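Local coordinates for nucleoporin NUP159 (Saccharomyces cerevisiae, PDB 1XIP), which forms the N-terminal beta-propeller of a nuclear pore component and tethers the mRNA-export helicase Dbp5 to the pore, at residues Leu22-Ile27 against Glu372-Ile377; Leu40-Ile45 against Asn336-Ala341; Phe52-Gly57 against Tyr367-Glu372; Gly63-Leu68 against Ala341-Thr346. One frame throughout, in Å; residues are numbered along the deposited sequence.

Contact 1: Leu22-Ile27 against Glu372-Ile377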
loop_
_atom_site.group_PDB
_atom_site.type_symbol
_atom_site.label_atom_id
_atom_site.label_comp_id
_atom_site.label_asym_id
_atom_site.label_seq_id
_atom_site.Cartn_x
_atom_site.Cartn_y
_atom_site.Cartn_z
ATOM N N LEU A 22 12.067 5.356 -15.670
ATOM C CA LEU A 22 12.384 4.370 -16.673
ATOM C C LEU A 22 11.355 4.326 -17.816
ATOM O O LEU A 22 11.724 4.077 -18.965
ATOM C CB LEU A 22 12.610 3.001 -16.028
ATOM C CG LEU A 22 14.056 2.494 -16.031
ATOM C CD1 LEU A 22 15.043 3.589 -15.720
ATOM C CD2 LEU A 22 14.226 1.364 -15.059
ATOM N N GLY A 23 10.082 4.566 -17.503
ATOM C CA GLY A 23 9.039 4.678 -18.526
ATOM C C GLY A 23 7.611 4.471 -18.018
ATOM O O GLY A 23 7.388 4.120 -16.849
ATOM N N GLN A 24 6.647 4.679 -18.915
ATOM C CA GLN A 24 5.228 4.653 -18.557
ATOM C C GLN A 24 4.348 4.321 -19.750
ATOM O O GLN A 24 4.520 4.891 -20.824
ATOM C CB GLN A 24 4.820 6.009 -18.046
ATOM C CG GLN A 24 3.503 6.037 -17.373
ATOM C CD GLN A 24 3.467 7.114 -16.317
ATOM O OE1 GLN A 24 3.174 6.834 -15.136
ATOM N NE2 GLN A 24 3.795 8.357 -16.720
ATOM N N LYS A 25 3.392 3.419 -19.539
ATOM C CA LYS A 25 2.456 2.999 -20.580
ATOM C C LYS A 25 1.157 2.484 -19.965
ATOM O O LYS A 25 1.153 1.935 -18.838
ATOM C CB LYS A 25 3.081 1.931 -21.470
ATOM C CG LYS A 25 3.776 2.520 -22.714
ATOM C CD LYS A 25 4.737 1.550 -23.376
ATOM C CE LYS A 25 5.966 2.269 -23.901
ATOM N NZ LYS A 25 6.619 1.501 -24.997
ATOM N N GLN A 26 0.046 2.691 -20.680
ATOM C CA GLN A 26 -1.211 2.083 -20.284
ATOM C C GLN A 26 -1.134 0.630 -20.653
ATOM O O GLN A 26 -0.926 0.298 -21.812
ATOM C CB GLN A 26 -2.400 2.717 -20.983
ATOM C CG GLN A 26 -3.716 2.054 -20.553
ATOM C CD GLN A 26 -4.930 2.892 -20.847
ATOM O OE1 GLN A 26 -5.076 3.399 -21.948
ATOM N NE2 GLN A 26 -5.807 3.027 -19.873
ATOM N N ILE A 27 -1.264 -0.236 -19.661
ATOM C CA ILE A 27 -1.193 -1.664 -19.889
ATOM C C ILE A 27 -2.527 -2.339 -19.616
ATOM O O ILE A 27 -2.706 -3.527 -19.953
ATOM C CB ILE A 27 -0.075 -2.321 -19.044
ATOM C CG1 ILE A 27 -0.369 -2.178 -17.547
ATOM C CG2 ILE A 27 1.318 -1.756 -19.460
ATOM C CD1 ILE A 27 0.224 -3.283 -16.697
ATOM N N GLU A 372 -5.754 4.607 -13.816
ATOM C CA GLU A 372 -6.058 4.510 -15.241
ATOM C C GLU A 372 -5.419 3.314 -15.970
ATOM O O GLU A 372 -5.384 3.295 -17.175
ATOM C CB GLU A 372 -5.658 5.803 -15.964
ATOM C CG GLU A 372 -6.256 7.059 -15.358
ATOM C CD GLU A 372 -6.145 8.269 -16.278
ATOM O OE1 GLU A 372 -5.022 8.550 -16.752
ATOM O OE2 GLU A 372 -7.188 8.934 -16.519
ATOM N N GLY A 373 -4.893 2.343 -15.243
ATOM C CA GLY A 373 -4.272 1.181 -15.852
ATOM C C GLY A 373 -2.904 1.476 -16.425
ATOM O O GLY A 373 -2.321 0.658 -17.113
ATOM N N SER A 374 -2.397 2.671 -16.157
ATOM C CA SER A 374 -1.062 3.031 -16.581
ATOM C C SER A 374 -0.059 2.519 -15.568
ATOM O O SER A 374 -0.327 2.531 -14.365
ATOM C CB SER A 374 -0.947 4.536 -16.734
ATOM O OG SER A 374 0.215 4.860 -17.476
ATOM N N LEU A 375 1.084 2.048 -16.059
ATOM C CA LEU A 375 2.135 1.542 -15.198
ATOM C C LEU A 375 3.401 2.327 -15.420
ATOM O O LEU A 375 3.816 2.555 -16.552
ATOM C CB LEU A 375 2.394 0.039 -15.431
ATOM C CG LEU A 375 3.318 -0.622 -14.374
ATOM C CD1 LEU A 375 2.723 -1.856 -13.842
ATOM C CD2 LEU A 375 4.695 -0.903 -14.885
ATOM N N GLN A 376 4.028 2.701 -14.321
ATOM C CA GLN A 376 5.250 3.472 -14.326
ATOM C C GLN A 376 6.383 2.637 -13.696
ATOM O O GLN A 376 6.171 1.967 -12.665
ATOM C CB GLN A 376 5.009 4.720 -13.516
ATOM C CG GLN A 376 6.158 5.645 -13.431
ATOM C CD GLN A 376 5.898 6.822 -12.487
ATOM O OE1 GLN A 376 4.833 6.896 -11.827
ATOM N NE2 GLN A 376 6.867 7.745 -12.412
ATOM N N ILE A 377 7.564 2.652 -14.316
ATOM C CA ILE A 377 8.743 2.047 -13.695
ATOM C C ILE A 377 9.735 3.126 -13.303
ATOM O O ILE A 377 10.116 3.966 -14.125
ATOM C CB ILE A 377 9.443 1.008 -14.608
ATOM C CG1 ILE A 377 8.522 -0.175 -14.918
ATOM C CG2 ILE A 377 10.744 0.510 -13.947
ATOM C CD1 ILE A 377 9.169 -1.227 -15.805
#
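Lys25 and Leu375 form an antiparallel hydrogen-bonded pair at the middle of this contact. Leu375 N reaches Lys25 O at 2.8 Å, and Lys25 N returns a bond to Leu375 O. Ile377 N meets Gly23 O at 2.9 Å, almost in line with the carbonyl. Beyond this bond Leu22 and Gly23 both face Ile377, a classic beta bulge; the second N-H, from Gly23, is bound only weakly.

The packed side holds Leu375 and Ile377, both buried and apolar. Leu375 CD1 packs on Ile27 CD1 at 4.1 Å. Ile377 CG2 lies 3.7 Å from Leu22 CB.

The face of Gln24, Gln26 and Ser374 is polar and more open to solvent, though Gln376 on it is still buried. Gln24 CG is anti to the backbone N (chi1 -167°), and the chain runs on extended. Its OE1 ends 3.2 Å from Gln376 CB, with the two amide planes 49° apart. Its CG lies beside Ser374 OG. An alanine in place of Gln24 would probably leave Gln376 CB and Ser374 OG without this cover. At the exposed end, Gln26 NE2 donates to Glu372 O at 2.7 Å.

The pairing joins N-terminal strand 18-26 to C-terminal strand 374-381, the Velcro closure of a beta-propeller. Lys25 NZ leaves the sheet for Asp75, Ser74 and His71. Ile72 of helix 65-73 packs on Ile27 and Ile377, and strand 365-370 flanks strand 374-381 within the sheet.

Contact 2: Leu40-Ile45 against Asn336-Ala341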
loop_
_atom_site.group_PDB
_atom_site.type_symbol
_atom_site.label_atom_id
_atom_site.label_comp_id
_atom_site.label_asym_id
_atom_site.label_seq_id
_atom_site.Cartn_x
_atom_site.Cartn_y
_atom_site.Cartn_z
ATOM N N LEU A 40 -6.704 -0.485 -2.253
ATOM C CA LEU A 40 -6.481 -1.340 -3.406
ATOM C C LEU A 40 -5.033 -1.724 -3.465
ATOM O O LEU A 40 -4.167 -0.883 -3.245
ATOM C CB LEU A 40 -6.884 -0.641 -4.698
ATOM C CG LEU A 40 -8.208 0.100 -4.851
ATOM C CD1 LEU A 40 -8.189 0.854 -6.189
ATOM C CD2 LEU A 40 -9.321 -0.861 -4.851
ATOM N N GLN A 41 -4.772 -2.995 -3.763
ATOM C CA GLN A 41 -3.419 -3.500 -3.889
ATOM C C GLN A 41 -3.356 -4.354 -5.116
ATOM O O GLN A 41 -3.254 -5.594 -5.037
ATOM C CB GLN A 41 -3.050 -4.293 -2.667
ATOM C CG GLN A 41 -2.778 -3.388 -1.489
ATOM C CD GLN A 41 -2.553 -4.147 -0.224
ATOM O OE1 GLN A 41 -1.405 -4.391 0.159
ATOM N NE2 GLN A 41 -3.648 -4.522 0.452
ATOM N N ASN A 42 -3.432 -3.685 -6.264
ATOM C CA ASN A 42 -3.775 -4.340 -7.499
ATOM C C ASN A 42 -2.571 -4.632 -8.407
ATOM O O ASN A 42 -2.715 -4.743 -9.644
ATOM C CB ASN A 42 -4.823 -3.508 -8.217
ATOM C CG ASN A 42 -6.198 -3.654 -7.603
ATOM O OD1 ASN A 42 -6.348 -4.063 -6.457
ATOM N ND2 ASN A 42 -7.208 -3.315 -8.366
ATOM N N LEU A 43 -1.391 -4.766 -7.792
ATOM C CA LEU A 43 -0.190 -5.153 -8.517
ATOM C C LEU A 43 0.755 -5.876 -7.591
ATOM O O LEU A 43 1.043 -5.396 -6.489
ATOM C CB LEU A 43 0.511 -3.923 -9.102
ATOM C CG LEU A 43 1.907 -4.182 -9.651
ATOM C CD1 LEU A 43 1.804 -4.682 -11.095
ATOM C CD2 LEU A 43 2.756 -2.957 -9.584
ATOM N N ASP A 44 1.257 -7.013 -8.045
ATOM C CA ASP A 44 2.269 -7.761 -7.308
ATOM C C ASP A 44 3.298 -8.323 -8.274
ATOM O O ASP A 44 3.018 -8.499 -9.450
ATOM C CB ASP A 44 1.647 -8.893 -6.499
ATOM C CG ASP A 44 2.586 -9.431 -5.408
ATOM O OD1 ASP A 44 3.579 -8.741 -5.071
ATOM O OD2 ASP A 44 2.389 -10.524 -4.812
ATOM N N ILE A 45 4.497 -8.578 -7.765
ATOM C CA ILE A 45 5.585 -9.079 -8.578
ATOM C C ILE A 45 6.224 -10.223 -7.834
ATOM O O ILE A 45 6.398 -10.167 -6.631
ATOM C CB ILE A 45 6.621 -7.974 -8.830
ATOM C CG1 ILE A 45 6.064 -6.944 -9.818
ATOM C CG2 ILE A 45 7.956 -8.583 -9.287
ATOM C CD1 ILE A 45 6.989 -5.751 -10.078
ATOM N N ASN A 336 -3.483 8.615 -9.043
ATOM C CA ASN A 336 -2.927 8.000 -7.836
ATOM C C ASN A 336 -2.683 6.495 -8.047
ATOM O O ASN A 336 -3.203 5.916 -9.012
ATOM C CB ASN A 336 -3.851 8.220 -6.647
ATOM C CG ASN A 336 -4.912 9.199 -6.941
ATOM O OD1 ASN A 336 -4.803 10.362 -6.543
ATOM N ND2 ASN A 336 -5.953 8.768 -7.702
ATOM N N PRO A 337 -1.878 5.866 -7.183
ATOM C CA PRO A 337 -1.544 4.450 -7.358
ATOM C C PRO A 337 -2.676 3.536 -6.910
ATOM O O PRO A 337 -3.385 3.861 -5.975
ATOM C CB PRO A 337 -0.314 4.262 -6.459
ATOM C CG PRO A 337 -0.434 5.313 -5.410
ATOM C CD PRO A 337 -1.194 6.449 -6.018
ATOM N N ILE A 338 -2.833 2.407 -7.581
ATOM C CA ILE A 338 -3.762 1.384 -7.124
ATOM C C ILE A 338 -2.986 0.096 -6.790
ATOM O O ILE A 338 -3.558 -0.863 -6.257
ATOM C CB ILE A 338 -4.862 1.120 -8.176
ATOM C CG1 ILE A 338 -4.271 0.429 -9.409
ATOM C CG2 ILE A 338 -5.575 2.419 -8.567
ATOM C CD1 ILE A 338 -5.298 -0.003 -10.405
ATOM N N GLY A 339 -1.685 0.096 -7.105
ATOM C CA GLY A 339 -0.764 -0.959 -6.711
ATOM C C GLY A 339 0.689 -0.518 -6.868
ATOM O O GLY A 339 0.994 0.389 -7.684
ATOM N N VAL A 340 1.584 -1.145 -6.087
ATOM C CA VAL A 340 3.017 -0.819 -6.069
ATOM C C VAL A 340 3.782 -2.117 -5.858
ATOM O O VAL A 340 3.357 -2.960 -5.109
ATOM C CB VAL A 340 3.357 0.183 -4.918
ATOM C CG1 VAL A 340 4.800 0.576 -4.931
ATOM C CG2 VAL A 340 2.508 1.425 -4.982
ATOM N N ALA A 341 4.905 -2.306 -6.520
ATOM C CA ALA A 341 5.650 -3.556 -6.337
ATOM C C ALA A 341 7.127 -3.391 -6.699
ATOM O O ALA A 341 7.493 -2.404 -7.336
ATOM C CB ALA A 341 5.014 -4.682 -7.138
HETATM O O HOH W 1 0.129 -3.142 -4.645
#
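Ala341 CB points at strand 43-45 and meets Leu43 and Ile45. Leu43 CD2 approaches the methyl at 3.7 Å. Ile45 touches the same methyl with both CG1 and CD1. Leu43 CG is anti to its backbone N (chi1 169°), which brings CG near the Ala341 methyl; CD2 then makes the closer approach.

At the other end Leu40 and Ile338 cross obliquely. Leu40 CD1 sits 3.9 Å from Ile338 CG2. Ile338 CG1 lies between its own backbone N and carbonyl carbon (chi1 69°). It comes near Asn42 CB, while CG2 is left to face Leu40.

Between these apolar ends the backbones meet. Asn42 N donates to Ile338 O at 2.8 Å, the one direct hydrogen bond between the segments. The Asn42 amide turns elsewhere: its ND2 bonds Val90 O and Ala55 O. Gly339 lies close against Asn42 and Leu43, and a CB there would collide with Leu43 N. Further along, a water spans the two backbones. It accepts from Val340 N at 2.9 Å and donates to Leu43 O at 3.1 Å.

Ile338 and Gly339 both face Leu369 in a classic beta bulge, beside the corner the chain turns at Ile338. Tyr367 also packs on Leu43 and Ile45.

The two strand segments run 13° from parallel, with axes 5.4 Å apart at closest approach. They belong to different sheets, each at one edge. Two such edge strands side by side near the centre of the chain, joined by few direct bonds, are the innermost strands of neighbouring blades in a beta-propeller.

Contact 3: Phe52-Gly57 against Tyr367-Glu372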
loop_
_atom_site.group_PDB
_atom_site.type_symbol
_atom_site.label_atom_id
_atom_site.label_comp_id
_atom_site.label_asym_id
_atom_site.label_seq_id
_atom_site.Cartn_x
_atom_site.Cartn_y
_atom_site.Cartn_z
ATOM N N PHE A 52 4.202 -11.132 -12.974
ATOM C CA PHE A 52 3.377 -10.105 -12.314
ATOM C C PHE A 52 1.899 -10.429 -12.465
ATOM O O PHE A 52 1.486 -11.042 -13.466
ATOM C CB PHE A 52 3.640 -8.712 -12.888
ATOM C CG PHE A 52 3.122 -8.525 -14.301
ATOM C CD1 PHE A 52 1.869 -7.919 -14.535
ATOM C CD2 PHE A 52 3.865 -8.966 -15.386
ATOM C CE1 PHE A 52 1.375 -7.775 -15.829
ATOM C CE2 PHE A 52 3.385 -8.815 -16.671
ATOM C CZ PHE A 52 2.129 -8.215 -16.895
ATOM N N VAL A 53 1.124 -10.056 -11.449
ATOM C CA VAL A 53 -0.314 -9.895 -11.566
ATOM C C VAL A 53 -0.648 -8.434 -11.420
ATOM O O VAL A 53 -0.022 -7.702 -10.627
ATOM C CB VAL A 53 -1.117 -10.526 -10.400
ATOM C CG1 VAL A 53 -2.091 -11.509 -10.899
ATOM C CG2 VAL A 53 -0.230 -11.059 -9.333
ATOM N N ALA A 54 -1.708 -8.037 -12.101
ATOM C CA ALA A 54 -2.203 -6.676 -12.062
ATOM C C ALA A 54 -3.669 -6.736 -12.387
ATOM O O ALA A 54 -4.107 -7.628 -13.105
ATOM C CB ALA A 54 -1.469 -5.824 -13.071
ATOM N N ALA A 55 -4.428 -5.804 -11.819
ATOM C CA ALA A 55 -5.821 -5.643 -12.140
ATOM C C ALA A 55 -6.200 -4.154 -12.209
ATOM O O ALA A 55 -5.927 -3.391 -11.286
ATOM C CB ALA A 55 -6.666 -6.362 -11.109
ATOM N N SER A 56 -6.826 -3.744 -13.305
ATOM C CA SER A 56 -7.386 -2.400 -13.412
ATOM C C SER A 56 -8.601 -2.439 -14.283
ATOM O O SER A 56 -8.682 -3.260 -15.201
ATOM C CB SER A 56 -6.372 -1.424 -14.016
ATOM O OG SER A 56 -6.849 -0.081 -13.944
ATOM N N GLY A 57 -9.553 -1.555 -14.007
ATOM C CA GLY A 57 -10.795 -1.487 -14.774
ATOM C C GLY A 57 -11.469 -2.824 -15.065
ATOM O O GLY A 57 -11.832 -3.091 -16.204
ATOM N N TYR A 367 7.614 -0.561 -9.489
ATOM C CA TYR A 367 6.518 -0.494 -10.458
ATOM C C TYR A 367 5.314 0.087 -9.756
ATOM O O TYR A 367 4.958 -0.374 -8.631
ATOM C CB TYR A 367 6.146 -1.887 -10.939
ATOM C CG TYR A 367 7.134 -2.559 -11.856
ATOM C CD1 TYR A 367 8.520 -2.475 -11.641
ATOM C CD2 TYR A 367 6.686 -3.325 -12.930
ATOM C CE1 TYR A 367 9.410 -3.125 -12.480
ATOM C CE2 TYR A 367 7.570 -3.984 -13.759
ATOM C CZ TYR A 367 8.925 -3.882 -13.537
ATOM O OH TYR A 367 9.788 -4.543 -14.390
ATOM N N ILE A 368 4.689 1.085 -10.390
ATOM C CA ILE A 368 3.510 1.762 -9.830
ATOM C C ILE A 368 2.363 1.754 -10.846
ATOM O O ILE A 368 2.558 2.157 -12.005
ATOM C CB ILE A 368 3.857 3.229 -9.416
ATOM C CG1 ILE A 368 5.083 3.263 -8.469
ATOM C CG2 ILE A 368 2.645 3.931 -8.811
ATOM C CD1 ILE A 368 5.523 4.647 -8.027
ATOM N N LEU A 369 1.180 1.289 -10.407
ATOM C CA LEU A 369 -0.028 1.184 -11.244
ATOM C C LEU A 369 -1.093 2.247 -10.894
ATOM O O LEU A 369 -1.495 2.379 -9.730
ATOM C CB LEU A 369 -0.651 -0.211 -11.108
ATOM C CG LEU A 369 -1.047 -0.942 -12.398
ATOM C CD1 LEU A 369 -2.134 -1.971 -12.128
ATOM C CD2 LEU A 369 -1.491 0.028 -13.479
ATOM N N ASN A 370 -1.554 2.956 -11.933
ATOM C CA ASN A 370 -2.564 4.050 -11.895
ATOM C C ASN A 370 -3.978 3.637 -11.616
ATOM O O ASN A 370 -4.358 2.510 -11.897
ATOM C CB ASN A 370 -2.633 4.747 -13.257
ATOM C CG ASN A 370 -1.806 5.989 -13.307
ATOM O OD1 ASN A 370 -1.801 6.706 -14.309
ATOM N ND2 ASN A 370 -1.090 6.265 -12.219
ATOM N N ASN A 371 -4.819 4.612 -11.312
ATOM C CA ASN A 371 -6.269 4.512 -11.439
ATOM C C ASN A 371 -6.706 4.456 -12.895
ATOM O O ASN A 371 -7.897 4.288 -13.184
ATOM C CB ASN A 371 -6.968 5.679 -10.728
ATOM C CG ASN A 371 -6.485 7.059 -11.217
ATOM O OD1 ASN A 371 -5.314 7.415 -11.066
ATOM N ND2 ASN A 371 -7.403 7.845 -11.797
ATOM N N GLU A 372 -5.754 4.607 -13.816
ATOM C CA GLU A 372 -6.058 4.510 -15.241
ATOM C C GLU A 372 -5.419 3.314 -15.970
ATOM O O GLU A 372 -5.384 3.295 -17.175
ATOM C CB GLU A 372 -5.658 5.803 -15.964
ATOM C CG GLU A 372 -6.256 7.059 -15.358
ATOM C CD GLU A 372 -6.145 8.269 -16.278
ATOM O OE1 GLU A 372 -5.022 8.550 -16.752
ATOM O OE2 GLU A 372 -7.188 8.934 -16.519
#
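The strands carrying Ala54 and Leu369 run 21° from parallel, and their axes come no closer than 8.6 Å. That spacing suits two sheets packed face to face, here adjacent blades of the beta-propeller. Each strand is second from the inner edge of its blade.

The gap is bridged by side chains, which meet each other or the opposite backbone. Ala54 and Leu369 point at each other, and Ala54 CB meets Leu369 CD1 at 4.0 Å. The small alanine leaves room for the longer leucine. Leu28 and Leu43 also pack on Ala54, so the apolar patch reaches beyond this pair.

Ser56 sits nearer the end of the blade. It also points toward the other strand, and its OG lies 4.1 Å from Asn370 O, a touch and not a bond. OG is anti to the backbone N (chi1 -172°) and is hydrogen-bonded to Pro29 O. That bond ties Ser56 to the loop after strand 18-26. Leu28 and Phe31 of the same loop lie against the Ser56 side chain.

Ala55 points away and takes part through its carbonyl. Leu369 CD1, the methyl that meets Ala54, lies 4.1 Å from Ala55 O.

Contact 4: Gly63-Leu68 against Ala341-Thr346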
loop_
_atom_site.group_PDB
_atom_site.type_symbol
_atom_site.label_atom_id
_atom_site.label_comp_id
_atom_site.label_asym_id
_atom_site.label_seq_id
_atom_site.Cartn_x
_atom_site.Cartn_y
_atom_site.Cartn_z
ATOM N N GLY A 63 1.169 -12.121 -16.092
ATOM C CA GLY A 63 2.080 -12.008 -17.259
ATOM C C GLY A 63 3.581 -12.151 -16.942
ATOM O O GLY A 63 3.980 -12.151 -15.787
ATOM N N GLU A 64 4.406 -12.283 -17.973
ATOM C CA GLU A 64 5.855 -12.385 -17.801
ATOM C C GLU A 64 6.483 -11.034 -17.406
ATOM O O GLU A 64 6.203 -10.001 -18.028
ATOM C CB GLU A 64 6.494 -12.882 -19.090
ATOM C CG GLU A 64 6.872 -14.362 -19.090
ATOM C CD GLU A 64 7.987 -14.716 -18.082
ATOM O OE1 GLU A 64 8.831 -13.817 -17.712
ATOM O OE2 GLU A 64 8.021 -15.907 -17.655
ATOM N N LEU A 65 7.332 -11.039 -16.381
ATOM C CA LEU A 65 7.949 -9.816 -15.876
ATOM C C LEU A 65 8.943 -9.181 -16.854
ATOM O O LEU A 65 8.915 -7.963 -17.064
ATOM C CB LEU A 65 8.647 -10.093 -14.551
ATOM C CG LEU A 65 8.666 -9.116 -13.369
ATOM C CD1 LEU A 65 9.962 -9.325 -12.587
ATOM C CD2 LEU A 65 8.486 -7.659 -13.745
ATOM N N GLN A 66 9.830 -9.980 -17.442
ATOM C CA GLN A 66 10.790 -9.450 -18.423
ATOM C C GLN A 66 10.056 -8.746 -19.562
ATOM O O GLN A 66 10.536 -7.755 -20.085
ATOM C CB GLN A 66 11.692 -10.550 -18.981
ATOM C CG GLN A 66 12.867 -10.060 -19.829
ATOM C CD GLN A 66 13.827 -9.151 -19.062
ATOM O OE1 GLN A 66 14.021 -7.987 -19.430
ATOM N NE2 GLN A 66 14.425 -9.681 -17.995
ATOM N N LEU A 67 8.884 -9.271 -19.917
ATOM C CA LEU A 67 8.056 -8.707 -20.968
ATOM C C LEU A 67 7.545 -7.337 -20.570
ATOM O O LEU A 67 7.662 -6.382 -21.333
ATOM C CB LEU A 67 6.885 -9.628 -21.283
ATOM C CG LEU A 67 6.645 -10.084 -22.725
ATOM C CD1 LEU A 67 6.934 -8.956 -23.702
ATOM C CD2 LEU A 67 7.490 -11.311 -23.060
ATOM N N LEU A 68 7.003 -7.229 -19.372
ATOM C CA LEU A 68 6.473 -5.963 -18.904
ATOM C C LEU A 68 7.572 -4.910 -18.816
ATOM O O LEU A 68 7.396 -3.775 -19.254
ATOM C CB LEU A 68 5.790 -6.155 -17.559
ATOM C CG LEU A 68 5.215 -4.931 -16.870
ATOM C CD1 LEU A 68 4.108 -4.325 -17.704
ATOM C CD2 LEU A 68 4.733 -5.313 -15.448
ATOM N N ALA A 341 4.905 -2.306 -6.520
ATOM C CA ALA A 341 5.650 -3.556 -6.337
ATOM C C ALA A 341 7.127 -3.391 -6.699
ATOM O O ALA A 341 7.493 -2.404 -7.336
ATOM C CB ALA A 341 5.014 -4.682 -7.138
ATOM N N VAL A 342 7.966 -4.341 -6.282
ATOM C CA VAL A 342 9.416 -4.218 -6.475
ATOM C C VAL A 342 10.016 -5.310 -7.337
ATOM O O VAL A 342 9.807 -6.499 -7.104
ATOM C CB VAL A 342 10.193 -4.164 -5.121
ATOM C CG1 VAL A 342 11.636 -3.798 -5.345
ATOM C CG2 VAL A 342 9.544 -3.140 -4.181
ATOM N N ASP A 343 10.792 -4.871 -8.316
ATOM C CA ASP A 343 11.432 -5.733 -9.287
ATOM C C ASP A 343 12.945 -5.648 -9.105
ATOM O O ASP A 343 13.534 -4.579 -9.118
ATOM C CB ASP A 343 10.992 -5.319 -10.692
ATOM C CG ASP A 343 11.841 -5.927 -11.815
ATOM O OD1 ASP A 343 12.526 -6.954 -11.636
ATOM O OD2 ASP A 343 11.852 -5.429 -12.947
ATOM N N VAL A 344 13.547 -6.812 -8.944
ATOM C CA VAL A 344 14.936 -6.964 -8.563
ATOM C C VAL A 344 15.687 -7.834 -9.586
ATOM O O VAL A 344 16.905 -7.867 -9.584
ATOM C CB VAL A 344 14.991 -7.593 -7.130
ATOM C CG1 VAL A 344 16.144 -8.561 -6.959
ATOM C CG2 VAL A 344 15.034 -6.504 -6.079
ATOM N N VAL A 345 14.959 -8.504 -10.482
ATOM C CA VAL A 345 15.553 -9.579 -11.300
ATOM C C VAL A 345 15.693 -9.356 -12.818
ATOM O O VAL A 345 16.509 -10.036 -13.457
ATOM C CB VAL A 345 14.849 -10.951 -11.071
ATOM C CG1 VAL A 345 15.156 -11.491 -9.665
ATOM C CG2 VAL A 345 13.332 -10.856 -11.345
ATOM N N THR A 346 14.906 -8.435 -13.392
ATOM C CA THR A 346 14.969 -8.156 -14.850
ATOM C C THR A 346 16.310 -7.518 -15.273
ATOM O O THR A 346 17.042 -6.998 -14.426
ATOM C CB THR A 346 13.748 -7.288 -15.346
ATOM O OG1 THR A 346 13.725 -6.024 -14.666
ATOM C CG2 THR A 346 12.449 -7.915 -14.952
#
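An Asx turn at the end of strand 337-343 presents Asp343 and Thr346 to Leu65, the first residue of helix 65-73. Asp343 OD1 accepts from Val345 N at 3.1 Å, nearly in line with its C-O bond. The same oxygen holds Thr346 N weakly. Asp343 OD2 takes the hydroxyl of Thr346 OG1 at 2.6 Å, on the syn side of the carboxylate.

Leu65 lies against this turn. Its CD1 meets three residues: Asp343 OD1 at 3.6 Å, Thr346 CG2 at 3.7 Å and Val345 CG2 at 3.9 Å. The Leu65 and Thr346 side chains cross at about a right angle. Thr346 OG1 sits between its backbone N and carbonyl carbon (chi1 60°), within reach of the carboxylate. Gln66 passes beside Thr346 at the more open margin.

Tyr367 OH is a further partner of Asp343 OD2, and Arg69 NH1 bonds Thr346 OG1. An alanine in place of Asp343 would probably leave Val345 N, Thr346 OG1 and Tyr367 OH without this acceptor and let the turn loosen.

The contact joins the helix after the third strand of one propeller blade to the loop leaving the innermost strand of the next. The Asx turn thus sets the end of that innermost strand against the helix of the neighbouring blade in the beta-propeller.

Overall arrangement
Contacts 2, 3 and 4 join two neighbouring blades of the propeller; contact 1 closes one of them, the blade that mixes both chain ends. Contacts 2 and 3 are two layers of the interface between that blade and the next, with centres about 6 Å apart. Contact 1 lies about 8 Å from contact 3, centre to centre, and the two share Glu372. Contact 4 is about 13 Å from contact 3, between centres, and shares Ala341 with contact 2. Apolar atoms link them further: Leu375 CD1 is 4.0 Å from Leu43 CD1, and Ile45 CG2 is 3.9 Å from Leu65 CD1. The whole N-terminal domain is the region that interacts with Dbp5.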